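Side-chain contacts in transcriptional regulator (Enterococcus faecalis, PDB 3QFI), which is a putative transcriptional regulator of the LytR-CpsA-Psr family, a mixed alpha/beta protein with helices packed against a central sheet: residues 25-30 / 81-86; 93-96 / 102-105. All blocks are in the same frame, centred on the assembly; numbering follows the deposited sequence.

Interaction 1 (25-30 / 81-86); sequences LLMGID and HAYAFG
A Met-aromatic contact between Met-27 and Tyr-83, completed by Ile-29, belongs to the packing of helix 80-98 on the central sheet of this LytR-CpsA-Psr family protein, near the start of that helix. Strand 22-28 runs inside the mixed sheet, between strands 105-109 and 44-51, and helix 80-98 lies over it. Met-27 and Ile-29, two residues apart, both send their side chains toward the first turns of the helix, where Tyr-83 comes down to meet them. The tyrosine carries its ring with CG anti to the backbone N (chi1 -177°), and this swings the ring off the helix toward the sheet. Ile-29 takes one face: Ile-29 CD1 stands 4.0 Å from the centroid of the Tyr-83 ring and 2° off the normal, a CH-pi contact practically over the middle of the ring. Ile-29 CG1 lies over the same face, nearest to CZ of Tyr-83 at 4.1 Å. Met-27 approaches obliquely, its CE nearest CD2 and CE2 of Tyr-83. Met-27 SD is 5.1 Å from the centroid of the Tyr-83 ring, well away from the normal, and the bend at chi3 (-66°) brings the terminal methyl in ahead of the sulfur. No hydrogen bond spans the two segments; the grip is apolar and aromatic. The backbone of Met-27 is tied into the sheet through Val-107 and Ile-109 of the neighbouring strand, while its side chain, which is buried, also touches Ala-91, two turns further along the helix. The nearest approach is methyl to ring, Met-27 CE to Tyr-83 CD2 at 3.5 Å.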
loop_
_atom_site.group_PDB
_atom_site.type_symbol
_atom_site.label_atom_id
_atom_site.label_comp_id
_atom_site.label_asym_id
_atom_site.label_seq_id
_atom_site.Cartn_x
_atom_site.Cartn_y
_atom_site.Cartn_z
ATOM N N LEU A 25 -3.044 2.470 5.890
ATOM C CA LEU A 25 -2.183 2.888 4.794
ATOM C C LEU A 25 -0.736 2.651 5.214
ATOM O O LEU A 25 -0.281 3.168 6.234
ATOM C CB LEU A 25 -2.378 4.379 4.500
ATOM C CG LEU A 25 -1.531 4.919 3.343
ATOM C CD1 LEU A 25 -2.204 4.533 2.031
ATOM C CD2 LEU A 25 -1.379 6.435 3.425
ATOM N N LEU A 26 -0.024 1.853 4.429
ATOM C CA LEU A 26 1.369 1.569 4.698
ATOM C C LEU A 26 2.173 2.397 3.717
ATOM O O LEU A 26 1.904 2.358 2.508
ATOM C CB LEU A 26 1.685 0.091 4.466
ATOM C CG LEU A 26 0.700 -0.955 4.995
ATOM C CD1 LEU A 26 1.251 -2.359 4.760
ATOM C CD2 LEU A 26 0.456 -0.735 6.459
ATOM N N MET A 27 3.147 3.151 4.225
ATOM C CA MET A 27 4.001 3.968 3.356
ATOM C C MET A 27 5.469 3.637 3.578
ATOM O O MET A 27 5.896 3.404 4.701
ATOM C CB MET A 27 3.797 5.467 3.610
ATOM C CG MET A 27 2.350 5.948 3.571
ATOM S SD MET A 27 2.250 7.752 3.506
ATOM C CE MET A 27 2.933 8.211 5.116
ATOM N N GLY A 28 6.223 3.615 2.485
ATOM C CA GLY A 28 7.646 3.343 2.523
ATOM C C GLY A 28 8.331 4.578 1.968
ATOM O O GLY A 28 8.414 4.756 0.756
ATOM N N ILE A 29 8.791 5.441 2.871
ATOM C CA ILE A 29 9.455 6.693 2.528
ATOM C C ILE A 29 10.958 6.520 2.587
ATOM O O ILE A 29 11.476 5.883 3.494
ATOM C CB ILE A 29 9.081 7.821 3.525
ATOM C CG1 ILE A 29 7.566 7.915 3.672
ATOM C CG2 ILE A 29 9.627 9.160 3.029
ATOM C CD1 ILE A 29 6.860 8.213 2.376
ATOM N N ASP A 30 11.656 7.099 1.619
ATOM C CA ASP A 30 13.111 7.013 1.578
ATOM C C ASP A 30 13.699 8.308 2.128
ATOM O O ASP A 30 13.844 9.304 1.421
ATOM C CB ASP A 30 13.576 6.780 0.145
ATOM C CG ASP A 30 14.982 6.240 0.076
ATOM O OD1 ASP A 30 15.339 5.688 -0.988
ATOM O OD2 ASP A 30 15.738 6.364 1.071
ATOM N N HIS A 81 3.112 13.312 -4.999
ATOM C CA HIS A 81 3.380 14.601 -4.369
ATOM C C HIS A 81 2.533 14.928 -3.153
ATOM O O HIS A 81 2.696 15.993 -2.555
ATOM C CB HIS A 81 3.184 15.735 -5.370
ATOM C CG HIS A 81 4.060 15.642 -6.574
ATOM N ND1 HIS A 81 3.868 16.426 -7.689
ATOM C CD2 HIS A 81 5.128 14.855 -6.842
ATOM C CE1 HIS A 81 4.776 16.123 -8.597
ATOM N NE2 HIS A 81 5.554 15.172 -8.109
ATOM N N ALA A 82 1.609 14.046 -2.797
ATOM C CA ALA A 82 0.757 14.312 -1.639
ATOM C C ALA A 82 1.608 14.381 -0.375
ATOM O O ALA A 82 1.617 15.395 0.334
ATOM C CB ALA A 82 -0.302 13.227 -1.496
ATOM N N TYR A 83 2.319 13.295 -0.093
ATOM C CA TYR A 83 3.163 13.255 1.078
ATOM C C TYR A 83 4.224 14.348 1.007
ATOM O O TYR A 83 4.452 15.045 1.985
ATOM C CB TYR A 83 3.817 11.882 1.223
ATOM C CG TYR A 83 4.666 11.765 2.473
ATOM C CD1 TYR A 83 5.958 12.282 2.501
ATOM C CD2 TYR A 83 4.164 11.186 3.640
ATOM C CE1 TYR A 83 6.739 12.232 3.648
ATOM C CE2 TYR A 83 4.944 11.130 4.807
ATOM C CZ TYR A 83 6.236 11.658 4.794
ATOM O OH TYR A 83 7.048 11.604 5.903
ATOM N N ALA A 84 4.845 14.513 -0.158
ATOM C CA ALA A 84 5.900 15.512 -0.365
ATOM C C ALA A 84 5.508 16.976 -0.101
ATOM O O ALA A 84 6.371 17.818 0.178
ATOM C CB ALA A 84 6.451 15.377 -1.789
ATOM N N PHE A 85 4.211 17.267 -0.193
ATOM C CA PHE A 85 3.673 18.611 0.017
ATOM C C PHE A 85 3.116 18.848 1.419
ATOM O O PHE A 85 3.296 19.936 1.983
ATOM C CB PHE A 85 2.571 18.899 -1.018
ATOM C CG PHE A 85 3.093 19.191 -2.403
ATOM C CD1 PHE A 85 2.215 19.344 -3.478
ATOM C CD2 PHE A 85 4.464 19.349 -2.626
ATOM C CE1 PHE A 85 2.695 19.658 -4.749
ATOM C CE2 PHE A 85 4.953 19.660 -3.887
ATOM C CZ PHE A 85 4.067 19.816 -4.954
ATOM N N GLY A 86 2.438 17.840 1.974
ATOM C CA GLY A 86 1.851 17.983 3.298
ATOM C C GLY A 86 2.063 16.832 4.263
ATOM O O GLY A 86 1.287 16.644 5.202
#

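Interaction 2 (93-96 / 102-105); sequences NTVQ and PIHH
Gln-96 and Val-95 meet Ile-103 where the loop after helix 80-98 doubles back to enter strand 105-109, a helix-loop-strand connection within the alpha/beta fold. The tight part is Ile-103. Its side chain points at the helix and is buried, touching Val-95 and Gln-96 as well as Ile-92 from the same helix and Leu-25 from strand 22-28, so that it sits between helix 80-98 and strand 22-28. The aliphatic part of Gln-96 runs obliquely here, and CG of Gln-96 lies across CG1 of Ile-103. The outer side is looser and partly open to solvent. There the glutamine, extended beyond CG (chi2 -165°), reaches along the loop and lays its amide beside the backbone. Gln-96 CD is 3.6 Å from the backbone N of Ile-103 and 4.2 Å from CA of Pro-102. Pro-102 points away overall, yet its CB still lies near the end of Gln-96; its carbonyl oxygen is hydrogen-bonded to Ser-23 OG, which ties the loop to the start of strand 22-28. On the buried side the contact ends in two branched side chains, Val-95 CG1 lying 4.3 Å from Ile-103 CD1.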
loop_
_atom_site.group_PDB
_atom_site.type_symbol
_atom_site.label_atom_id
_atom_site.label_comp_id
_atom_site.label_asym_id
_atom_site.label_seq_id
_atom_site.Cartn_x
_atom_site.Cartn_y
_atom_site.Cartn_z
ATOM N N ASN A 93 -5.345 11.955 3.713
ATOM C CA ASN A 93 -6.564 12.563 3.194
ATOM C C ASN A 93 -6.767 12.315 1.698
ATOM O O ASN A 93 -7.845 11.900 1.292
ATOM C CB ASN A 93 -6.580 14.069 3.494
ATOM C CG ASN A 93 -6.872 14.367 4.961
ATOM O OD1 ASN A 93 -7.101 15.512 5.340
ATOM N ND2 ASN A 93 -6.866 13.334 5.787
ATOM N N THR A 94 -5.727 12.559 0.902
ATOM C CA THR A 94 -5.746 12.372 -0.549
ATOM C C THR A 94 -6.148 10.948 -0.916
ATOM O O THR A 94 -6.975 10.734 -1.805
ATOM C CB THR A 94 -4.349 12.719 -1.153
ATOM O OG1 THR A 94 -4.222 14.142 -1.241
ATOM C CG2 THR A 94 -4.155 12.106 -2.534
ATOM N N VAL A 95 -5.561 9.975 -0.235
ATOM C CA VAL A 95 -5.914 8.589 -0.483
ATOM C C VAL A 95 -7.372 8.326 -0.035
ATOM O O VAL A 95 -8.092 7.605 -0.723
ATOM C CB VAL A 95 -4.936 7.629 0.245
ATOM C CG1 VAL A 95 -5.400 6.198 0.088
ATOM C CG2 VAL A 95 -3.524 7.773 -0.342
ATOM N N GLN A 96 -7.801 8.914 1.094
ATOM C CA GLN A 96 -9.174 8.745 1.608
ATOM C C GLN A 96 -10.225 9.232 0.621
ATOM O O GLN A 96 -11.364 8.762 0.636
ATOM C CB GLN A 96 -9.406 9.496 2.933
ATOM C CG GLN A 96 -8.988 8.779 4.233
ATOM C CD GLN A 96 -9.571 9.433 5.507
ATOM O OE1 GLN A 96 -9.567 10.657 5.654
ATOM N NE2 GLN A 96 -10.051 8.608 6.433
ATOM N N PRO A 102 -12.476 5.271 4.562
ATOM C CA PRO A 102 -11.776 5.918 5.670
ATOM C C PRO A 102 -10.461 5.159 5.917
ATOM O O PRO A 102 -10.401 3.935 5.765
ATOM C CB PRO A 102 -12.765 5.782 6.827
ATOM C CG PRO A 102 -13.392 4.442 6.553
ATOM C CD PRO A 102 -13.634 4.495 5.044
ATOM N N ILE A 103 -9.410 5.905 6.240
ATOM C CA ILE A 103 -8.110 5.330 6.543
ATOM C C ILE A 103 -8.013 5.431 8.049
ATOM O O ILE A 103 -7.698 6.498 8.578
ATOM C CB ILE A 103 -6.946 6.151 5.959
ATOM C CG1 ILE A 103 -6.995 6.143 4.436
ATOM C CG2 ILE A 103 -5.617 5.570 6.450
ATOM C CD1 ILE A 103 -6.853 4.753 3.817
ATOM N N HIS A 104 -8.281 4.334 8.741
ATOM C CA HIS A 104 -8.252 4.327 10.197
ATOM C C HIS A 104 -6.883 4.473 10.812
ATOM O O HIS A 104 -6.715 5.132 11.844
ATOM C CB HIS A 104 -8.878 3.043 10.696
ATOM C CG HIS A 104 -10.259 2.836 10.181
ATOM N ND1 HIS A 104 -10.584 1.825 9.306
ATOM C CD2 HIS A 104 -11.390 3.555 10.370
ATOM C CE1 HIS A 104 -11.858 1.928 8.977
ATOM N NE2 HIS A 104 -12.370 2.970 9.610
ATOM N N HIS A 105 -5.902 3.851 10.173
ATOM C CA HIS A 105 -4.549 3.878 10.676
ATOM C C HIS A 105 -3.527 4.006 9.554
ATOM O O HIS A 105 -3.806 3.681 8.392
ATOM C CB HIS A 105 -4.280 2.593 11.451
ATOM C CG HIS A 105 -5.149 2.414 12.652
ATOM N ND1 HIS A 105 -5.037 3.208 13.773
ATOM C CD2 HIS A 105 -6.121 1.513 12.924
ATOM C CE1 HIS A 105 -5.903 2.801 14.685
ATOM N NE2 HIS A 105 -6.572 1.775 14.196
#

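How the interactions relate
Both contacts use helix 80-98 and are partly buried: interaction 1 near its beginning, interaction 2 near its end, with centres about 12 Å apart. In the first the helix meets strand 22-28 and the residue just after it through an aromatic ring; in the second it meets its own following loop through aliphatic groups and a glutamine that reaches the loop backbone. Leu-25 joins the two, Leu-25 CD1 packing 4.1 Å from Val-95 CG1 and Leu-25 CB 4.0 Å from Ile-103 CG2, while Leu-25 N probably donates to His-105 O at 2.9 Å. Met-27, Val-95 and Ile-103 are the buried members, on the side where helix meets sheet; Tyr-83, Ile-29, Gln-96 and Pro-102 are partly exposed.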